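Local coordinates for protein aminoglycoside N(3)-acetyltransferase (Enterobacter cloacae, PDB 6NP3) that catalyses transfer of the acetyl group of acetyl-CoA to the N3 amine of 2-deoxystreptamine antibiotics such as gentamicin, probably conferring resistance to them, at residues 173-178 and 203-208; 212-217 and 259-264; 57-62 and 139-144. All coordinates share one frame; numbering follows the deposited sequence.

Interaction 1 (173-178 and 203-208). With LLL ((2R,3R,4R,5R)-2-((1S,2S,3R,4S,6R)-4,6-diamino-3-((2R,3R,6S)-3-amino-6-(aminomethyl)-tetrahydro-2H-pyran-2-yloxy)-2-hydr oxycyclohexyloxy)-5-methyl-4-(methylamino)-tetrahydro-2H-pyran-3,5-diol), chain B.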
# COMPACT_ATOMS: atom_id res chain seq x y z
N ALA A 173 -7.56 -9.72 0.17
CA ALA A 173 -8.22 -10.89 0.74
C ALA A 173 -9.58 -10.51 1.31
O ALA A 173 -10.55 -11.27 1.20
CB ALA A 173 -7.36 -11.50 1.83
N GLU A 174 -9.65 -9.37 1.98
CA GLU A 174 -10.91 -8.92 2.54
C GLU A 174 -11.94 -8.68 1.45
O GLU A 174 -13.12 -9.02 1.61
CB GLU A 174 -10.67 -7.64 3.36
CG GLU A 174 -9.81 -7.82 4.59
CD GLU A 174 -9.65 -6.59 5.41
OE1 GLU A 174 -9.44 -6.76 6.61
OE2 GLU A 174 -9.68 -5.48 4.87
N ALA A 175 -11.51 -8.08 0.34
CA ALA A 175 -12.42 -7.77 -0.76
C ALA A 175 -13.02 -9.02 -1.35
O ALA A 175 -14.22 -9.04 -1.63
CB ALA A 175 -11.66 -7.01 -1.83
N VAL A 176 -12.24 -10.09 -1.48
CA VAL A 176 -12.74 -11.28 -2.16
C VAL A 176 -13.28 -12.34 -1.21
O VAL A 176 -13.89 -13.32 -1.68
CB VAL A 176 -11.73 -11.90 -3.14
CG1 VAL A 176 -11.26 -10.87 -4.17
CG2 VAL A 176 -10.54 -12.53 -2.41
N ALA A 177 -13.11 -12.19 0.08
CA ALA A 177 -13.51 -13.23 1.01
C ALA A 177 -15.02 -13.47 0.95
O ALA A 177 -15.82 -12.54 1.01
CB ALA A 177 -13.10 -12.85 2.42
N ARG A 178 -15.40 -14.75 0.89
CA ARG A 178 -16.80 -15.15 0.77
C ARG A 178 -17.38 -15.32 2.18
O ARG A 178 -17.55 -16.42 2.70
CB ARG A 178 -16.90 -16.46 -0.00
CG ARG A 178 -16.46 -16.35 -1.42
CD ARG A 178 -16.29 -17.71 -2.06
NE ARG A 178 -16.00 -17.61 -3.48
CZ ARG A 178 -15.71 -18.65 -4.25
NH1 ARG A 178 -15.65 -19.87 -3.76
NH2 ARG A 178 -15.51 -18.45 -5.53
N SER A 203 -19.01 3.51 -3.35
CA SER A 203 -18.87 2.64 -2.19
C SER A 203 -17.74 1.65 -2.44
O SER A 203 -17.38 1.38 -3.58
CB SER A 203 -20.18 1.91 -1.87
OG SER A 203 -20.51 0.99 -2.87
N ASP A 204 -17.18 1.11 -1.36
CA ASP A 204 -16.14 0.09 -1.46
C ASP A 204 -16.11 -0.63 -0.12
O ASP A 204 -16.78 -0.24 0.83
CB ASP A 204 -14.78 0.70 -1.83
CG ASP A 204 -13.91 -0.23 -2.68
OD1 ASP A 204 -14.12 -1.48 -2.61
OD2 ASP A 204 -13.03 0.30 -3.38
N TRP A 205 -15.33 -1.70 -0.06
CA TRP A 205 -15.14 -2.37 1.22
C TRP A 205 -14.50 -1.43 2.24
O TRP A 205 -13.63 -0.63 1.90
CB TRP A 205 -14.29 -3.63 1.03
CG TRP A 205 -14.85 -4.52 -0.05
CD1 TRP A 205 -14.30 -4.77 -1.25
CD2 TRP A 205 -16.10 -5.21 -0.03
NE1 TRP A 205 -15.10 -5.60 -1.98
CE2 TRP A 205 -16.22 -5.89 -1.24
CE3 TRP A 205 -17.12 -5.33 0.91
CZ2 TRP A 205 -17.33 -6.66 -1.55
CZ3 TRP A 205 -18.23 -6.09 0.58
CH2 TRP A 205 -18.32 -6.74 -0.63
N ASP A 206 -14.90 -1.57 3.50
CA ASP A 206 -14.31 -0.76 4.56
C ASP A 206 -12.86 -1.21 4.77
O ASP A 206 -12.62 -2.34 5.20
CB ASP A 206 -15.15 -0.91 5.81
CG ASP A 206 -14.79 0.05 6.90
OD1 ASP A 206 -13.71 0.70 6.81
OD2 ASP A 206 -15.65 0.16 7.84
N SER A 207 -11.90 -0.32 4.48
CA SER A 207 -10.50 -0.66 4.71
C SER A 207 -10.06 -0.44 6.15
O SER A 207 -8.88 -0.66 6.46
CB SER A 207 -9.57 0.08 3.75
OG SER A 207 -9.55 1.46 4.03
N ASN A 208 -10.98 -0.01 7.02
CA ASN A 208 -10.72 0.13 8.45
C ASN A 208 -11.44 -0.94 9.27
O ASN A 208 -11.78 -0.71 10.44
CB ASN A 208 -11.08 1.53 8.92
CG ASN A 208 -10.07 2.53 8.47
OD1 ASN A 208 -8.88 2.37 8.70
ND2 ASN A 208 -10.53 3.55 7.81
C11 LLL B . -4.79 2.12 9.76
O11 LLL B . -4.63 1.45 8.48
C21 LLL B . -3.46 2.02 10.50
N21 LLL B . -2.42 2.46 9.58
C31 LLL B . -3.15 0.60 10.81
C41 LLL B . -4.26 0.06 11.70
C51 LLL B . -5.58 0.23 10.97
O51 LLL B . -5.79 1.57 10.61
C61 LLL B . -6.74 -0.19 11.85
N61 LLL B . -7.98 -0.00 11.11
C12 LLL B . -6.20 2.46 4.70
N12 LLL B . -7.03 2.65 3.52
C22 LLL B . -6.05 0.98 5.05
C32 LLL B . -5.11 0.88 6.24
N32 LLL B . -4.92 -0.53 6.59
C42 LLL B . -5.64 1.60 7.48
C52 LLL B . -5.94 3.06 7.13
O52 LLL B . -6.59 3.66 8.22
C62 LLL B . -6.82 3.19 5.90
O62 LLL B . -6.90 4.57 5.56
C13 LLL B . -8.21 5.12 5.39
C23 LLL B . -8.07 6.24 4.36
O23 LLL B . -7.48 5.69 3.20
C33 LLL B . -7.12 7.34 4.88
N33 LLL B . -7.09 8.46 3.91
C43 LLL B . -7.63 7.82 6.25
O43 LLL B . -8.84 8.52 6.02
C53 LLL B . -7.86 6.63 7.18
O53 LLL B . -8.72 5.66 6.63
C83 LLL B . -6.60 8.75 6.91
C93 LLL B . -5.70 8.79 3.53
O HOH W 1 -11.36 -4.08 3.21
O HOH W 2 -10.59 -3.54 6.56

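Interaction 2 (212-217 and 259-264)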
# COMPACT_ATOMS: atom_id res chain seq x y z
N ASP A 212 -17.53 -5.94 11.72
CA ASP A 212 -17.65 -5.11 12.92
C ASP A 212 -16.58 -5.44 13.95
O ASP A 212 -16.00 -4.54 14.57
CB ASP A 212 -19.05 -5.29 13.56
CG ASP A 212 -20.17 -4.75 12.68
OD1 ASP A 212 -19.89 -3.95 11.77
OD2 ASP A 212 -21.34 -5.13 12.94
N GLU A 213 -16.29 -6.73 14.15
CA GLU A 213 -15.34 -7.11 15.18
C GLU A 213 -13.92 -6.73 14.85
O GLU A 213 -13.05 -6.81 15.72
CB GLU A 213 -15.42 -8.62 15.44
CG GLU A 213 -15.05 -9.48 14.24
CD GLU A 213 -15.52 -10.90 14.41
OE1 GLU A 213 -14.75 -11.73 14.92
OE2 GLU A 213 -16.68 -11.18 14.06
N TYR A 214 -13.65 -6.30 13.61
CA TYR A 214 -12.32 -5.86 13.19
C TYR A 214 -12.23 -4.35 13.05
O TYR A 214 -11.19 -3.84 12.58
CB TYR A 214 -11.89 -6.54 11.87
CG TYR A 214 -11.90 -8.03 11.95
CD1 TYR A 214 -11.12 -8.69 12.87
CD2 TYR A 214 -12.66 -8.78 11.08
CE1 TYR A 214 -11.14 -10.06 12.95
CE2 TYR A 214 -12.64 -10.14 11.12
CZ TYR A 214 -11.91 -10.79 12.07
OH TYR A 214 -11.94 -12.17 12.14
N ALA A 215 -13.28 -3.62 13.42
CA ALA A 215 -13.41 -2.20 13.10
C ALA A 215 -13.20 -1.26 14.28
O ALA A 215 -13.46 -0.07 14.16
CB ALA A 215 -14.76 -1.93 12.44
N ALA A 216 -12.72 -1.77 15.42
CA ALA A 216 -12.37 -0.88 16.52
C ALA A 216 -11.36 0.15 16.04
O ALA A 216 -10.43 -0.19 15.30
CB ALA A 216 -11.76 -1.70 17.66
N PRO A 217 -11.48 1.42 16.46
CA PRO A 217 -10.56 2.45 15.93
C PRO A 217 -9.09 2.10 16.05
O PRO A 217 -8.32 2.35 15.11
CB PRO A 217 -10.93 3.70 16.75
CG PRO A 217 -12.35 3.47 17.17
CD PRO A 217 -12.48 1.98 17.38
N ILE A 259 -7.41 -15.15 2.72
CA ILE A 259 -8.73 -15.56 2.24
C ILE A 259 -9.20 -16.79 3.01
O ILE A 259 -10.35 -16.86 3.47
CB ILE A 259 -8.69 -15.83 0.72
CG1 ILE A 259 -8.36 -14.53 -0.03
CG2 ILE A 259 -9.99 -16.45 0.23
CD1 ILE A 259 -7.97 -14.76 -1.47
N GLU A 260 -8.34 -17.80 3.09
CA GLU A 260 -8.68 -19.01 3.84
C GLU A 260 -8.97 -18.69 5.30
O GLU A 260 -9.89 -19.27 5.90
CB GLU A 260 -7.55 -20.03 3.72
CG GLU A 260 -7.33 -20.53 2.32
CD GLU A 260 -6.12 -21.43 2.17
OE1 GLU A 260 -5.58 -21.92 3.18
OE2 GLU A 260 -5.70 -21.66 1.02
N TRP A 261 -8.20 -17.79 5.90
CA TRP A 261 -8.33 -17.47 7.32
C TRP A 261 -9.69 -16.86 7.59
O TRP A 261 -10.40 -17.27 8.53
CB TRP A 261 -7.21 -16.50 7.69
CG TRP A 261 -7.01 -16.16 9.12
CD1 TRP A 261 -6.07 -16.69 9.95
CD2 TRP A 261 -7.70 -15.17 9.89
NE1 TRP A 261 -6.13 -16.11 11.19
CE2 TRP A 261 -7.14 -15.18 11.18
CE3 TRP A 261 -8.76 -14.29 9.62
CZ2 TRP A 261 -7.57 -14.33 12.19
CZ3 TRP A 261 -9.19 -13.45 10.63
CH2 TRP A 261 -8.60 -13.48 11.90
N LEU A 262 -10.09 -15.88 6.77
CA LEU A 262 -11.39 -15.25 6.91
C LEU A 262 -12.52 -16.25 6.66
O LEU A 262 -13.50 -16.29 7.41
CB LEU A 262 -11.51 -14.07 5.94
CG LEU A 262 -10.66 -12.87 6.32
CD1 LEU A 262 -10.53 -11.94 5.13
CD2 LEU A 262 -11.20 -12.14 7.55
N GLU A 263 -12.41 -17.06 5.60
CA GLU A 263 -13.51 -17.96 5.25
C GLU A 263 -13.66 -19.12 6.24
O GLU A 263 -14.77 -19.63 6.43
CB GLU A 263 -13.32 -18.49 3.83
CG GLU A 263 -13.56 -17.36 2.82
CD GLU A 263 -13.30 -17.66 1.35
OE1 GLU A 263 -12.91 -18.79 0.99
OE2 GLU A 263 -13.48 -16.73 0.53
N ALA A 264 -12.57 -19.48 6.93
CA ALA A 264 -12.66 -20.49 7.98
C ALA A 264 -13.36 -19.95 9.22
O ALA A 264 -13.95 -20.73 9.99
CB ALA A 264 -11.27 -21.00 8.35

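Interaction 3 (57-62 and 139-144). With LLL ((2R,3R,4R,5R)-2-((1S,2S,3R,4S,6R)-4,6-diamino-3-((2R,3R,6S)-3-amino-6-(aminomethyl)-tetrahydro-2H-pyran-2-yloxy)-2-hydr oxycyclohexyloxy)-5-methyl-4-(methylamino)-tetrahydro-2H-pyran-3,5-diol), chain B.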
# COMPACT_ATOMS: atom_id res chain seq x y z
N LEU A 57 6.30 -1.02 -6.01
CA LEU A 57 4.93 -0.53 -5.89
C LEU A 57 4.73 -0.08 -4.45
O LEU A 57 5.08 -0.82 -3.53
CB LEU A 57 3.93 -1.64 -6.20
CG LEU A 57 2.45 -1.29 -6.10
CD1 LEU A 57 2.12 -0.31 -7.17
CD2 LEU A 57 1.57 -2.50 -6.20
N ALA A 58 4.20 1.12 -4.25
CA ALA A 58 3.97 1.60 -2.90
C ALA A 58 2.57 2.16 -2.78
O ALA A 58 2.08 2.81 -3.70
CB ALA A 58 4.99 2.69 -2.52
N PHE A 59 1.94 1.92 -1.63
CA PHE A 59 0.66 2.53 -1.31
C PHE A 59 0.91 3.91 -0.71
O PHE A 59 1.29 4.04 0.45
CB PHE A 59 -0.11 1.62 -0.37
CG PHE A 59 -1.35 2.24 0.21
CD1 PHE A 59 -2.18 3.02 -0.55
CD2 PHE A 59 -1.68 2.02 1.53
CE1 PHE A 59 -3.32 3.59 0.02
CE2 PHE A 59 -2.80 2.59 2.08
CZ PHE A 59 -3.62 3.35 1.32
N VAL A 60 0.71 4.95 -1.52
CA VAL A 60 1.10 6.29 -1.10
C VAL A 60 -0.08 7.17 -0.69
O VAL A 60 0.10 8.12 0.09
CB VAL A 60 1.99 7.01 -2.13
CG1 VAL A 60 3.19 6.13 -2.50
CG2 VAL A 60 1.23 7.39 -3.39
N SER A 61 -1.27 6.88 -1.21
CA SER A 61 -2.48 7.68 -0.92
C SER A 61 -2.20 9.16 -1.21
O SER A 61 -1.48 9.50 -2.15
CB SER A 61 -2.93 7.35 0.49
OG SER A 61 -4.16 7.97 0.83
N TRP A 62 -2.83 10.04 -0.43
CA TRP A 62 -2.86 11.47 -0.72
C TRP A 62 -3.00 12.19 0.62
O TRP A 62 -3.95 11.93 1.37
CB TRP A 62 -4.05 11.78 -1.60
CG TRP A 62 -4.27 13.23 -1.97
CD1 TRP A 62 -3.36 14.24 -1.96
CD2 TRP A 62 -5.48 13.79 -2.42
NE1 TRP A 62 -3.94 15.41 -2.38
CE2 TRP A 62 -5.24 15.15 -2.70
CE3 TRP A 62 -6.74 13.27 -2.67
CZ2 TRP A 62 -6.23 16.00 -3.15
CZ3 TRP A 62 -7.72 14.11 -3.13
CH2 TRP A 62 -7.46 15.47 -3.37
N ALA A 139 -12.75 0.22 -6.61
CA ALA A 139 -11.79 -0.87 -6.72
C ALA A 139 -10.49 -0.46 -6.04
O ALA A 139 -9.42 -0.41 -6.64
CB ALA A 139 -11.55 -1.25 -8.18
N ALA A 140 -10.56 -0.18 -4.74
CA ALA A 140 -9.41 0.38 -4.06
C ALA A 140 -8.27 -0.62 -3.93
O ALA A 140 -7.13 -0.33 -4.35
CB ALA A 140 -9.82 0.93 -2.70
N TYR A 141 -8.54 -1.79 -3.33
CA TYR A 141 -7.52 -2.80 -3.05
C TYR A 141 -7.89 -4.17 -3.55
O TYR A 141 -7.11 -5.11 -3.34
CB TYR A 141 -7.25 -2.90 -1.54
CG TYR A 141 -7.06 -1.53 -0.93
CD1 TYR A 141 -5.91 -0.78 -1.17
CD2 TYR A 141 -8.06 -0.94 -0.18
CE1 TYR A 141 -5.75 0.48 -0.66
CE2 TYR A 141 -7.90 0.34 0.34
CZ TYR A 141 -6.74 1.04 0.08
OH TYR A 141 -6.58 2.32 0.56
N GLY A 142 -9.02 -4.32 -4.22
CA GLY A 142 -9.47 -5.62 -4.62
C GLY A 142 -9.24 -5.91 -6.08
O GLY A 142 -8.32 -5.35 -6.71
N PRO A 143 -10.07 -6.78 -6.66
CA PRO A 143 -9.96 -7.08 -8.09
C PRO A 143 -9.91 -5.79 -8.90
O PRO A 143 -10.60 -4.82 -8.62
CB PRO A 143 -11.21 -7.93 -8.38
CG PRO A 143 -11.47 -8.62 -7.04
CD PRO A 143 -11.12 -7.61 -6.00
N ARG A 144 -9.05 -5.82 -9.91
CA ARG A 144 -8.88 -4.78 -10.92
C ARG A 144 -8.01 -3.64 -10.39
O ARG A 144 -7.74 -2.68 -11.14
CB ARG A 144 -10.20 -4.25 -11.49
CG ARG A 144 -11.04 -5.38 -12.10
CD ARG A 144 -12.31 -4.87 -12.76
NE ARG A 144 -12.00 -3.94 -13.84
CZ ARG A 144 -11.86 -4.27 -15.12
NH1 ARG A 144 -12.00 -5.53 -15.51
NH2 ARG A 144 -11.57 -3.34 -16.01
C11 LLL B . -4.79 2.12 9.76
O11 LLL B . -4.63 1.45 8.48
C21 LLL B . -3.46 2.02 10.50
N21 LLL B . -2.42 2.46 9.58
C31 LLL B . -3.15 0.60 10.81
C41 LLL B . -4.26 0.06 11.70
C51 LLL B . -5.58 0.23 10.97
O51 LLL B . -5.79 1.57 10.61
C61 LLL B . -6.74 -0.19 11.85
N61 LLL B . -7.98 -0.00 11.11
C12 LLL B . -6.20 2.46 4.70
N12 LLL B . -7.03 2.65 3.52
C22 LLL B . -6.05 0.98 5.05
C32 LLL B . -5.11 0.88 6.24
N32 LLL B . -4.92 -0.53 6.59
C42 LLL B . -5.64 1.60 7.48
C52 LLL B . -5.94 3.06 7.13
O52 LLL B . -6.59 3.66 8.22
C62 LLL B . -6.82 3.19 5.90
O62 LLL B . -6.90 4.57 5.56
C13 LLL B . -8.21 5.12 5.39
C23 LLL B . -8.07 6.24 4.36
O23 LLL B . -7.48 5.69 3.20
C33 LLL B . -7.12 7.34 4.88
N33 LLL B . -7.09 8.46 3.91
C43 LLL B . -7.63 7.82 6.25
O43 LLL B . -8.84 8.52 6.02
C53 LLL B . -7.86 6.63 7.18
O53 LLL B . -8.72 5.66 6.63
C83 LLL B . -6.60 8.75 6.91
C93 LLL B . -5.70 8.79 3.53

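Interaction 1 (173-178 and 203-208)
At the edge of the gentamicin pocket, the last turn of helix 170-176 meets the end of strand 196-205 through Ala175 and Trp205. Ala175 CA sits over a face of the indole, 3.9 Å from the centroid of the five-membered ring and 27° off its normal, a CH-pi contact. The methyl adds to it, Ala175 CB lying 3.5 Å from Trp205 CD1. The indole CG stands beside the backbone N and anti to the carbonyl carbon (chi1 -52°), on a CB that already points at the helix. Lys182 binds Ala175 O and makes a cation-pi contact with the same indole.

Beyond this apolar patch the two segments approach each other through water. Glu174 OE2 and Asp206 O are too far apart to bond directly, but two waters lie within hydrogen-bonding distance of both and may bridge them; the first lies 2.7 Å from Glu174 OE2 and 2.9 Å from Asp206 O. Glu174 OE2 also pairs with His171 ND1, while His171 NE2 is hydrogen-bonded to the antibiotic.

The strand end then turns into the pocket. Asp206 OD1 accepts Asn208 N at 2.8 Å, from above the carboxylate plane, and its OD2 forms a salt bridge with Arg183. Ser207 OG receives gentamicin N12 at 2.8 Å. Asn208 uses both ends of its amide: OD1 accepts O52 at 2.7 Å, and ND2 donates almost straight to O53 at 3.0 Å. The bend that presents these side chains is an Asx turn, and the Glu174-His171-substrate chain is consistent with part of a catalytic triad.

Interaction 2 (212-217 and 259-264)
Tyr214 and Trp261 reach for each other from opposite directions, and Leu262 fills in beside them, so the contact consists of three buried side chains. Its aromatic part is made by the phenol oxygen at the rim of the indole: Tyr214 OH lies near the indole plane, 3.4 Å from Trp261 CZ3 and 3.6 Å from Trp261 CH2. Behind it, Tyr214 CZ is 4.1 Å from Trp261 CZ3, and the six-membered end of the indole approaches the phenol ring obliquely. The backbones stay far apart, with Tyr214 CA 13.6 Å from Trp261 CA, and two torsions close the gap: the phenol CG is anti to the carbonyl carbon (chi1 -57°), while the indole CG is anti to its own backbone N (chi1 -172°).

The aliphatic part is looser. Leu262 CD2 comes within 4.3 Å of Tyr214 CE2, and the same methyl lies in the plane of the indole at its edge, touching both aromatic groups. On the loop side, Glu213 CG rests 3.8 Å above the phenol plane, over the ring centre.

Polar ends find partners close by. Tyr214 OH is hydrogen-bonded to His266 NE2, and Trp261 NE1 to Asp229 OD2, which probably restrains the rotation of the indole; Arg265 adds a cation-pi contact.

The short 3-10 segment 212-214 that carries the tyrosine lies in the loop between strand 196-205 and helix 222-233. Its phenol bears on helix 251-265, and Ala222 and Ile226 of helix 222-233 complete the packing around Tyr214, Trp261 and Leu262.

Interaction 3 (57-62 and 139-144)
Tyr141 reaches from its loop to Phe59 at the end of strand 55-59, beside the bound gentamicin, and its path from CB outward defines the contact. At CB the side chain turns so that CG is anti to the carbonyl carbon (chi1 -47°), which sends the ring out to cross the Phe59 side chain at about a right angle. Over the CD2-CE2 edge, Ala140 CB lies 3.5 Å above one face of the Tyr141 phenol.

Farther out the two ring edges have different neighbours. Tyr141 CE1 stands over the face of Phe59, 4.0 Å from Phe59 CE1, while on the other edge Tyr141 CE2 looks to Ser207. The pair is T-shaped: the tyrosine gives its edge and the phenylalanine its face, with centroids 5.5 Å apart and planes at 83°. Tyr141 CZ follows at 4.1 Å from Phe59 CZ. At the tip, Tyr141 OH stands above the Phe59 plane, displaced outward past CZ, 3.2 Å from Phe59 CZ. There Tyr141 OH accepts a hydrogen bond from gentamicin N12 at 3.0 Å.

Both rings have further aromatic neighbours: Phe59 stacks with Phe98, and Tyr141 meets His171 with the planes at about 40°. Ser61, just past the strand, brings OG to 3.2 Å from gentamicin C93 while bonding to Asp118 O.

The chemistry is thus divided: the edge-to-face packing probably contributes to holding the phenol in place, while its oxygen accepts an amine of the central antibiotic ring. That amine, N12, is distinct from N32, the ring's 3-amino group.

Interactions 1 and 3 form two walls of one gentamicin pocket, their centres 12 Å apart. They converge on antibiotic N12, which bonds to both Ser207 and Tyr141; farther from the ligand they are tied by Asp204 OD2, 2.9 Å from Ala140 N. His171 lies between the two contacts. Interaction 2 adjoins interaction 1, with centres 10 Å apart, and there Arg178 N meets Glu263 OE2 at 2.8 Å and Val176 packs on Ile259. It does not touch interaction 3, the nearest atoms being about 9 Å apart, and the Tyr214 side chain stays about 8 Å from the antibiotic.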